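Local coordinates for family 88 glycosyl hydrolase (Bacteroides thetaiotaomicron, PDB 5NOA), which probably acts as a polysaccharide lyase that removes rhamnose caps from complex arabinogalactan proteins, although its sequence resembles family 88 glycoside hydrolases, at residues S290-A293 with F294-G298. Numbering follows the deposited sequence.
Sequences SGTA and FFTYG
Thr292 O takes two bonds from Thr296, the backbone N at 2.9 Å and the hydroxyl OG1 at 2.7 Å. The two donors reach this carbonyl from opposite faces of its plane, and OG1 stands 38° out of it. A first torsion of -56° explains the second bond: it sets OG1 beside the backbone N of Thr296, within reach of the carbonyl one turn earlier. The two threonine side chains run side by side, with Thr292 CG2 4.2 Å from Thr296 OG1. Thr292 OG1 is engaged elsewhere, by Glu288 O and Trp274 N.

The remaining links are regular i to i+4 backbone bonds: Phe294 N to Ser290 O at 3.0 Å, Phe295 N to Gly291 O at 2.9 Å, and Tyr297 N to Ala293 O at 3.0 Å. They belong to helix 289-304, whose residues are buried here, in a largely helical chain, consistent with the (alpha/alpha)6 barrel of this family. Helix 310-328 covers the Thr292, Ala293 and Thr296 side, whereas helices 226-242 and 358-377 both meet Phe294 and Tyr297.

Both phenylalanine rings approach a carbonyl oxygen of the preceding turn obliquely. Phe294 CD2 comes to 3.2 Å from Ser290 O, and its ring also meets Trp231. Phe295 keeps CG beside its own backbone N (chi1 -64°), which carries CD2 to 3.2 Å from Gly291 O. The ring of Phe295 meets that of Trp274, and its side chain touches Met278. Replacing Phe295 with an alanine would probably open a gap beside Gly291 O and cost Trp274 and Met278 this contact.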
# COMPACT_ATOMS: atom_id res chain seq x y z
N SER A 290 5.64 -8.85 2.39
CA SER A 290 4.86 -7.63 2.23
C SER A 290 5.35 -6.75 1.09
O SER A 290 4.54 -6.30 0.26
CB SER A 290 4.75 -6.85 3.54
OG SER A 290 6.00 -6.43 4.04
N GLY A 291 6.66 -6.50 1.03
CA GLY A 291 7.20 -5.74 -0.14
C GLY A 291 6.88 -6.44 -1.44
O GLY A 291 6.30 -5.86 -2.34
N THR A 292 7.24 -7.71 -1.51
CA THR A 292 6.98 -8.49 -2.68
C THR A 292 5.52 -8.41 -3.11
O THR A 292 5.22 -8.26 -4.31
CB THR A 292 7.35 -9.97 -2.43
OG1 THR A 292 8.73 -10.04 -2.06
CG2 THR A 292 7.12 -10.88 -3.63
N ALA A 293 4.59 -8.54 -2.20
CA ALA A 293 3.15 -8.50 -2.54
C ALA A 293 2.75 -7.14 -3.09
O ALA A 293 2.04 -7.03 -4.06
CB ALA A 293 2.30 -8.88 -1.32
N PHE A 294 3.19 -6.06 -2.44
CA PHE A 294 2.89 -4.73 -2.96
C PHE A 294 3.47 -4.55 -4.35
O PHE A 294 2.84 -3.91 -5.19
CB PHE A 294 3.40 -3.62 -2.04
CG PHE A 294 2.58 -3.38 -0.79
CD1 PHE A 294 1.22 -3.12 -0.87
CD2 PHE A 294 3.16 -3.42 0.46
CE1 PHE A 294 0.44 -2.89 0.27
CE2 PHE A 294 2.41 -3.17 1.61
CZ PHE A 294 1.04 -2.93 1.50
N PHE A 295 4.68 -5.05 -4.60
CA PHE A 295 5.26 -4.94 -5.93
C PHE A 295 4.47 -5.75 -6.95
O PHE A 295 4.32 -5.33 -8.10
CB PHE A 295 6.72 -5.39 -5.95
CG PHE A 295 7.65 -4.55 -5.11
CD1 PHE A 295 7.60 -3.16 -5.10
CD2 PHE A 295 8.66 -5.15 -4.40
CE1 PHE A 295 8.50 -2.41 -4.37
CE2 PHE A 295 9.55 -4.40 -3.66
CZ PHE A 295 9.47 -3.03 -3.63
N THR A 296 4.00 -6.93 -6.56
CA THR A 296 3.25 -7.78 -7.45
C THR A 296 1.93 -7.12 -7.81
O THR A 296 1.51 -7.18 -8.97
CB THR A 296 3.04 -9.14 -6.82
OG1 THR A 296 4.29 -9.70 -6.45
CG2 THR A 296 2.37 -10.14 -7.70
N TYR A 297 1.30 -6.44 -6.86
CA TYR A 297 0.14 -5.60 -7.16
C TYR A 297 0.49 -4.47 -8.09
O TYR A 297 -0.14 -4.27 -9.14
CB TYR A 297 -0.47 -4.99 -5.88
CG TYR A 297 -1.54 -3.97 -6.18
CD1 TYR A 297 -2.73 -4.34 -6.77
CD2 TYR A 297 -1.34 -2.63 -5.90
CE1 TYR A 297 -3.71 -3.41 -7.04
CE2 TYR A 297 -2.32 -1.68 -6.19
CZ TYR A 297 -3.52 -2.09 -6.78
OH TYR A 297 -4.52 -1.18 -7.06
N GLY A 298 1.49 -3.66 -7.72
CA GLY A 298 1.74 -2.42 -8.48
C GLY A 298 2.21 -2.71 -9.90
O GLY A 298 1.79 -2.04 -10.83